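Local coordinates for 5'-methylthioadenosine nucleosidase / s-adenosylhomocysteine nucleosidase (Brucella melitensis bv. 1, PDB 4PR3), which is a nucleosidase of the phosphorylase superfamily, with adenine bound in its pocket, at residues 40-52 and 207-219. Numbering follows the deposited sequence.
Sequences DAEYGRHLAKLFT and LHVIDEKLAGAVA
The imidazole of His46 lies alongside Glu212, whose CB sits over the middle of one ring face in a CH-pi contact, 4.1 Å from the ring centroid. At its edge the same ring turns ND1 to Asp211, donating to OD2 over 3.0 Å almost along the C-O axis, with the oxygen close to the ring plane. CB of Asp211 already heads for the short helix 45-50, and a chi1 of 159° (CG roughly anti to the backbone N) carries the carboxylate on to its amides. Asp211 OD2 also accepts the backbone N of His46 through its syn lone pair, at 3.1 Å. On the other oxygen, Leu47 N donates to Asp211 OD1 at 3.1 Å, and a weak bond comes from Gly44 N. Aspartate is short enough to serve these backbone amides, and Gly44 CA packs against OD1 with no side chain between.

Further along, Leu47 is a knob in the hole formed by Asp211, Leu214, Ala215 and Val218. The small Ala215 admits both His46 CB and Leu50 CD1, and Leu50 CD1 goes on to meet Val218 CG1 at 3.6 Å. Phe51 presents its edge to Val218 CG2 and stacks on Tyr35. The two helices run roughly parallel (29°) against the mixed sheet, Leu214 and Val218 touching Leu87. With OD2 gripped twice and OD1 held by an amide, the buried Asp211 carboxylate is fixed in rotation, and these donors would be expected to stabilise its negative charge.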
ATOM      1  N   ASP A  40       7.762 -14.235  -9.047  1.00 36.28           N
ATOM      2  CA  ASP A  40       7.816 -15.327 -10.019  1.00 42.04           C
ATOM      3  C   ASP A  40       8.217 -16.668  -9.402  1.00 40.78           C
ATOM      4  O   ASP A  40       8.087 -17.715 -10.037  1.00 31.42           O
ATOM      5  CB  ASP A  40       8.766 -14.979 -11.170  1.00 42.60           C
ATOM      6  CG  ASP A  40       8.084 -14.192 -12.275  1.00 47.89           C
ATOM      7  OD1 ASP A  40       7.974 -12.953 -12.148  1.00 46.67           O
ATOM      8  OD2 ASP A  40       7.658 -14.813 -13.274  1.00 52.68           O
ATOM      9  N   ALA A  41       8.704 -16.631  -8.165  1.00 43.70           N
ATOM     10  CA  ALA A  41       9.132 -17.840  -7.471  1.00 41.35           C
ATOM     11  C   ALA A  41       7.959 -18.772  -7.167  1.00 42.99           C
ATOM     12  O   ALA A  41       8.100 -19.997  -7.190  1.00 46.36           O
ATOM     13  CB  ALA A  41       9.870 -17.478  -6.190  1.00 34.17           C
ATOM     14  N   GLU A  42       6.801 -18.187  -6.886  1.00 36.71           N
ATOM     15  CA  GLU A  42       5.619 -18.962  -6.525  1.00 38.55           C
ATOM     16  C   GLU A  42       4.923 -19.556  -7.748  1.00 38.73           C
ATOM     17  O   GLU A  42       4.080 -20.445  -7.622  1.00 42.78           O
ATOM     18  CB  GLU A  42       4.633 -18.082  -5.753  1.00 40.11           C
ATOM     19  CG  GLU A  42       5.172 -17.493  -4.460  1.00 28.29           C
ATOM     20  CD  GLU A  42       4.285 -16.386  -3.931  1.00 26.20           C
ATOM     21  OE1 GLU A  42       3.966 -16.396  -2.722  1.00 21.98           O
ATOM     22  OE2 GLU A  42       3.906 -15.502  -4.730  1.00 29.55           O
ATOM     23  N   TYR A  43       5.287 -19.065  -8.930  1.00 36.77           N
ATOM     24  CA  TYR A  43       4.628 -19.458 -10.172  1.00 31.16           C
ATOM     25  C   TYR A  43       5.374 -20.622 -10.813  1.00 33.11           C
ATOM     26  O   TYR A  43       6.476 -20.456 -11.334  1.00 35.18           O
ATOM     27  CB  TYR A  43       4.596 -18.254 -11.116  1.00 31.25           C
ATOM     28  CG  TYR A  43       3.853 -18.452 -12.419  1.00 30.81           C
ATOM     29  CD1 TYR A  43       2.552 -18.939 -12.437  1.00 31.08           C
ATOM     30  CD2 TYR A  43       4.441 -18.113 -13.630  1.00 28.60           C
ATOM     31  CE1 TYR A  43       1.870 -19.106 -13.631  1.00 28.02           C
ATOM     32  CE2 TYR A  43       3.767 -18.273 -14.823  1.00 25.42           C
ATOM     33  CZ  TYR A  43       2.485 -18.772 -14.819  1.00 27.62           C
ATOM     34  OH  TYR A  43       1.814 -18.928 -16.008  1.00 30.44           O
ATOM     35  N   GLY A  44       4.757 -21.800 -10.782  1.00 34.65           N
ATOM     36  CA  GLY A  44       5.403 -23.021 -11.232  1.00 34.41           C
ATOM     37  C   GLY A  44       4.862 -23.598 -12.525  1.00 35.50           C
ATOM     38  O   GLY A  44       4.199 -22.908 -13.297  1.00 35.97           O
ATOM     39  N   ARG A  45       5.140 -24.881 -12.746  1.00 39.42           N
ATOM     40  CA  ARG A  45       4.763 -25.570 -13.979  1.00 38.37           C
ATOM     41  C   ARG A  45       3.260 -25.818 -14.094  1.00 36.31           C
ATOM     42  O   ARG A  45       2.669 -25.609 -15.155  1.00 27.67           O
ATOM     43  CB  ARG A  45       5.513 -26.900 -14.093  1.00 37.68           C
ATOM     44  CG  ARG A  45       7.027 -26.778 -14.015  1.00 47.26           C
ATOM     45  CD  ARG A  45       7.716 -28.124 -14.222  1.00 51.38           C
ATOM     46  NE  ARG A  45       7.447 -29.067 -13.139  1.00 51.75           N
ATOM     47  CZ  ARG A  45       6.532 -30.031 -13.190  1.00 50.67           C
ATOM     48  NH1 ARG A  45       5.787 -30.185 -14.278  1.00 49.75           N
ATOM     49  NH2 ARG A  45       6.363 -30.841 -12.155  1.00 48.33           N
ATOM     50  N   HIS A  46       2.648 -26.274 -13.004  1.00 37.61           N
ATOM     51  CA  HIS A  46       1.224 -26.599 -13.002  1.00 34.47           C
ATOM     52  C   HIS A  46       0.339 -25.360 -13.144  1.00 31.53           C
ATOM     53  O   HIS A  46      -0.681 -25.394 -13.832  1.00 28.61           O
ATOM     54  CB  HIS A  46       0.847 -27.368 -11.736  1.00 38.69           C
ATOM     55  CG  HIS A  46       1.472 -28.724 -11.642  1.00 42.02           C
ATOM     56  ND1 HIS A  46       2.757 -28.923 -11.184  1.00 42.79           N
ATOM     57  CD2 HIS A  46       0.987 -29.951 -11.945  1.00 45.10           C
ATOM     58  CE1 HIS A  46       3.036 -30.214 -11.207  1.00 49.74           C
ATOM     59  NE2 HIS A  46       1.978 -30.861 -11.666  1.00 52.63           N
ATOM     60  N   LEU A  47       0.727 -24.270 -12.489  1.00 31.01           N
ATOM     61  CA  LEU A  47      -0.007 -23.015 -12.606  1.00 28.00           C
ATOM     62  C   LEU A  47       0.183 -22.410 -13.992  1.00 27.86           C
ATOM     63  O   LEU A  47      -0.705 -21.734 -14.512  1.00 25.73           O
ATOM     64  CB  LEU A  47       0.436 -22.021 -11.529  1.00 29.38           C
ATOM     65  CG  LEU A  47      -0.109 -22.253 -10.117  1.00 24.26           C
ATOM     66  CD1 LEU A  47       0.527 -21.291  -9.125  1.00 26.37           C
ATOM     67  CD2 LEU A  47      -1.623 -22.111 -10.107  1.00 20.27           C
ATOM     68  N   ALA A  48       1.345 -22.664 -14.585  1.00 31.03           N
ATOM     69  CA  ALA A  48       1.658 -22.155 -15.916  1.00 30.67           C
ATOM     70  C   ALA A  48       0.700 -22.712 -16.965  1.00 31.01           C
ATOM     71  O   ALA A  48       0.433 -22.068 -17.980  1.00 30.94           O
ATOM     72  CB  ALA A  48       3.098 -22.477 -16.285  1.00 25.77           C
ATOM     73  N   LYS A  49       0.183 -23.912 -16.713  1.00 28.37           N
ATOM     74  CA  LYS A  49      -0.786 -24.524 -17.613  1.00 28.50           C
ATOM     75  C   LYS A  49      -2.134 -23.805 -17.561  1.00 24.21           C
ATOM     76  O   LYS A  49      -2.826 -23.697 -18.571  1.00 22.60           O
ATOM     77  CB  LYS A  49      -0.956 -26.016 -17.300  1.00 25.93           C
ATOM     78  CG  LYS A  49       0.227 -26.877 -17.736  1.00 32.17           C
ATOM     79  CD  LYS A  49      -0.041 -28.371 -17.556  1.00 35.77           C
ATOM     80  CE  LYS A  49       0.038 -28.789 -16.092  1.00 47.76           C
ATOM     81  NZ  LYS A  49      -0.119 -30.264 -15.906  1.00 41.55           N
ATOM     82  N   LEU A  50      -2.495 -23.310 -16.381  1.00 24.96           N
ATOM     83  CA  LEU A  50      -3.807 -22.697 -16.165  1.00 19.31           C
ATOM     84  C   LEU A  50      -3.944 -21.239 -16.616  1.00 20.82           C
ATOM     85  O   LEU A  50      -4.961 -20.867 -17.198  1.00 20.45           O
ATOM     86  CB  LEU A  50      -4.218 -22.837 -14.698  1.00 19.09           C
ATOM     87  CG  LEU A  50      -4.289 -24.278 -14.189  1.00 20.55           C
ATOM     88  CD1 LEU A  50      -4.521 -24.312 -12.691  1.00 19.32           C
ATOM     89  CD2 LEU A  50      -5.377 -25.046 -14.917  1.00 19.33           C
ATOM     90  N   PHE A  51      -2.936 -20.411 -16.346  1.00 22.23           N
ATOM     91  CA  PHE A  51      -3.047 -18.983 -16.646  1.00 19.79           C
ATOM     92  C   PHE A  51      -1.709 -18.253 -16.731  1.00 23.63           C
ATOM     93  O   PHE A  51      -0.652 -18.826 -16.459  1.00 24.59           O
ATOM     94  CB  PHE A  51      -3.905 -18.297 -15.581  1.00 19.37           C
ATOM     95  CG  PHE A  51      -3.398 -18.488 -14.178  1.00 18.88           C
ATOM     96  CD1 PHE A  51      -2.411 -17.664 -13.662  1.00 20.86           C
ATOM     97  CD2 PHE A  51      -3.906 -19.497 -13.376  1.00 18.42           C
ATOM     98  CE1 PHE A  51      -1.936 -17.847 -12.374  1.00 22.19           C
ATOM     99  CE2 PHE A  51      -3.436 -19.684 -12.089  1.00 17.00           C
ATOM    100  CZ  PHE A  51      -2.452 -18.857 -11.586  1.00 18.84           C
ATOM    101  N   THR A  52      -1.780 -16.974 -17.095  1.00 21.03           N
ATOM    102  CA  THR A  52      -0.631 -16.075 -17.044  1.00 21.97           C
ATOM    103  C   THR A  52      -0.914 -14.944 -16.057  1.00 21.30           C
ATOM    104  O   THR A  52      -1.766 -14.091 -16.309  1.00 16.70           O
ATOM    105  CB  THR A  52      -0.312 -15.466 -18.423  1.00 25.83           C
ATOM    106  OG1 THR A  52      -0.175 -16.509 -19.394  1.00 24.34           O
ATOM    107  CG2 THR A  52       0.981 -14.663 -18.361  1.00 20.90           C
ATOM    108  N   LEU A 207       7.700 -25.094  -2.627  1.00 51.28           N
ATOM    109  CA  LEU A 207       6.815 -24.508  -3.625  1.00 50.18           C
ATOM    110  C   LEU A 207       6.388 -25.476  -4.737  1.00 47.98           C
ATOM    111  O   LEU A 207       5.329 -25.293  -5.339  1.00 48.80           O
ATOM    112  CB  LEU A 207       7.485 -23.280  -4.250  1.00 51.84           C
ATOM    113  CG  LEU A 207       7.910 -22.147  -3.310  1.00 54.97           C
ATOM    114  CD1 LEU A 207       8.649 -21.052  -4.072  1.00 51.46           C
ATOM    115  CD2 LEU A 207       6.702 -21.571  -2.585  1.00 42.15           C
ATOM    116  N   HIS A 208       7.204 -26.488  -5.019  1.00 50.04           N
ATOM    117  CA  HIS A 208       6.837 -27.505  -6.003  1.00 53.49           C
ATOM    118  C   HIS A 208       5.507 -28.150  -5.628  1.00 49.80           C
ATOM    119  O   HIS A 208       4.643 -28.359  -6.479  1.00 50.61           O
ATOM    120  CB  HIS A 208       7.924 -28.578  -6.124  1.00 54.64           C
ATOM    121  CG  HIS A 208       7.616 -29.639  -7.139  1.00 60.68           C
ATOM    122  ND1 HIS A 208       6.742 -30.678  -6.892  1.00 57.79           N
ATOM    123  CD2 HIS A 208       8.068 -29.822  -8.402  1.00 58.84           C
ATOM    124  CE1 HIS A 208       6.668 -31.452  -7.959  1.00 54.38           C
ATOM    125  NE2 HIS A 208       7.463 -30.956  -8.891  1.00 56.27           N
ATOM    126  N   VAL A 209       5.350 -28.459  -4.344  1.00 51.14           N
ATOM    127  CA  VAL A 209       4.109 -29.030  -3.842  1.00 46.63           C
ATOM    128  C   VAL A 209       3.033 -27.949  -3.780  1.00 38.62           C
ATOM    129  O   VAL A 209       1.867 -28.200  -4.094  1.00 33.02           O
ATOM    130  CB  VAL A 209       4.300 -29.645  -2.442  1.00 42.89           C
ATOM    131  CG1 VAL A 209       3.055 -30.416  -2.025  1.00 38.41           C
ATOM    132  CG2 VAL A 209       5.519 -30.551  -2.425  1.00 40.50           C
ATOM    133  N   ILE A 210       3.438 -26.747  -3.380  1.00 38.40           N
ATOM    134  CA  ILE A 210       2.530 -25.608  -3.289  1.00 34.52           C
ATOM    135  C   ILE A 210       1.928 -25.284  -4.653  1.00 34.88           C
ATOM    136  O   ILE A 210       0.725 -25.053  -4.766  1.00 30.17           O
ATOM    137  CB  ILE A 210       3.241 -24.357  -2.729  1.00 35.63           C
ATOM    138  CG1 ILE A 210       3.839 -24.652  -1.351  1.00 38.74           C
ATOM    139  CG2 ILE A 210       2.283 -23.179  -2.643  1.00 25.95           C
ATOM    140  CD1 ILE A 210       2.803 -24.929  -0.281  1.00 28.45           C
ATOM    141  N   ASP A 211       2.769 -25.284  -5.684  1.00 37.71           N
ATOM    142  CA  ASP A 211       2.336 -24.995  -7.051  1.00 32.15           C
ATOM    143  C   ASP A 211       1.314 -26.006  -7.577  1.00 33.66           C
ATOM    144  O   ASP A 211       0.387 -25.640  -8.298  1.00 30.86           O
ATOM    145  CB  ASP A 211       3.544 -24.921  -7.990  1.00 36.86           C
ATOM    146  CG  ASP A 211       3.172 -25.131  -9.450  1.00 41.77           C
ATOM    147  OD1 ASP A 211       2.631 -24.192 -10.072  1.00 40.18           O
ATOM    148  OD2 ASP A 211       3.430 -26.234  -9.978  1.00 45.47           O
ATOM    149  N   GLU A 212       1.482 -27.273  -7.213  1.00 36.87           N
ATOM    150  CA  GLU A 212       0.572 -28.319  -7.669  1.00 35.85           C
ATOM    151  C   GLU A 212      -0.771 -28.269  -6.937  1.00 28.51           C
ATOM    152  O   GLU A 212      -1.828 -28.448  -7.541  1.00 25.71           O
ATOM    153  CB  GLU A 212       1.214 -29.698  -7.513  1.00 39.17           C
ATOM    154  CG  GLU A 212       0.328 -30.850  -7.968  1.00 47.98           C
ATOM    155  CD  GLU A 212       1.004 -32.201  -7.829  1.00 62.80           C
ATOM    156  OE1 GLU A 212       2.254 -32.245  -7.818  1.00 64.82           O
ATOM    157  OE2 GLU A 212       0.286 -33.219  -7.727  1.00 60.82           O
ATOM    158  N   LYS A 213      -0.726 -28.023  -5.633  1.00 29.40           N
ATOM    159  CA  LYS A 213      -1.947 -27.937  -4.838  1.00 26.48           C
ATOM    160  C   LYS A 213      -2.714 -26.651  -5.131  1.00 21.68           C
ATOM    161  O   LYS A 213      -3.939 -26.618  -5.059  1.00 21.99           O
ATOM    162  CB  LYS A 213      -1.629 -28.050  -3.347  1.00 24.14           C
ATOM    163  CG  LYS A 213      -1.194 -29.444  -2.919  1.00 23.78           C
ATOM    164  CD  LYS A 213      -0.806 -29.474  -1.452  1.00 27.45           C
ATOM    165  CE  LYS A 213      -0.459 -30.883  -0.992  1.00 30.93           C
ATOM    166  NZ  LYS A 213      -1.644 -31.786  -0.986  1.00 34.15           N
ATOM    167  N   LEU A 214      -1.981 -25.594  -5.465  1.00 23.43           N
ATOM    168  CA  LEU A 214      -2.587 -24.320  -5.830  1.00 19.93           C
ATOM    169  C   LEU A 214      -3.299 -24.434  -7.176  1.00 20.27           C
ATOM    170  O   LEU A 214      -4.342 -23.816  -7.397  1.00 16.49           O
ATOM    171  CB  LEU A 214      -1.517 -23.230  -5.891  1.00 19.31           C
ATOM    172  CG  LEU A 214      -1.762 -21.924  -5.139  1.00 18.75           C
ATOM    173  CD1 LEU A 214      -2.341 -22.192  -3.769  1.00 14.30           C
ATOM    174  CD2 LEU A 214      -0.459 -21.147  -5.017  1.00 18.27           C
ATOM    175  N   ALA A 215      -2.726 -25.226  -8.077  1.00 19.69           N
ATOM    176  CA  ALA A 215      -3.325 -25.441  -9.385  1.00 19.44           C
ATOM    177  C   ALA A 215      -4.616 -26.245  -9.242  1.00 18.14           C
ATOM    178  O   ALA A 215      -5.590 -26.014  -9.958  1.00 15.65           O
ATOM    179  CB  ALA A 215      -2.345 -26.143 -10.311  1.00 18.15           C
ATOM    180  N   GLY A 216      -4.616 -27.190  -8.309  1.00 16.32           N
ATOM    181  CA  GLY A 216      -5.805 -27.968  -8.023  1.00 15.18           C
ATOM    182  C   GLY A 216      -6.925 -27.086  -7.511  1.00 15.10           C
ATOM    183  O   GLY A 216      -8.082 -27.253  -7.891  1.00 14.04           O
ATOM    184  N   ALA A 217      -6.577 -26.133  -6.652  1.00 14.88           N
ATOM    185  CA  ALA A 217      -7.555 -25.194  -6.116  1.00 13.83           C
ATOM    186  C   ALA A 217      -8.102 -24.280  -7.206  1.00 11.22           C
ATOM    187  O   ALA A 217      -9.296 -23.991  -7.238  1.00 12.99           O
ATOM    188  CB  ALA A 217      -6.942 -24.373  -4.994  1.00 13.30           C
ATOM    189  N   VAL A 218      -7.224 -23.831  -8.098  1.00 12.48           N
ATOM    190  CA  VAL A 218      -7.620 -22.956  -9.198  1.00 11.52           C
ATOM    191  C   VAL A 218      -8.633 -23.651 -10.098  1.00 11.06           C
ATOM    192  O   VAL A 218      -9.627 -23.049 -10.510  1.00 13.21           O
ATOM    193  CB  VAL A 218      -6.396 -22.477 -10.016  1.00 13.23           C
ATOM    194  CG1 VAL A 218      -6.825 -21.874 -11.344  1.00 11.37           C
ATOM    195  CG2 VAL A 218      -5.585 -21.476  -9.211  1.00 11.77           C
ATOM    196  N   ALA A 219      -8.385 -24.926 -10.381  1.00 10.36           N
ATOM    197  CA  ALA A 219      -9.318 -25.747 -11.145  1.00 10.94           C
ATOM    198  C   ALA A 219     -10.712 -25.769 -10.512  1.00 11.76           C
ATOM    199  O   ALA A 219     -11.722 -25.703 -11.214  1.00 12.32           O
ATOM    200  CB  ALA A 219      -8.780 -27.157 -11.293  1.00  8.42           C
TER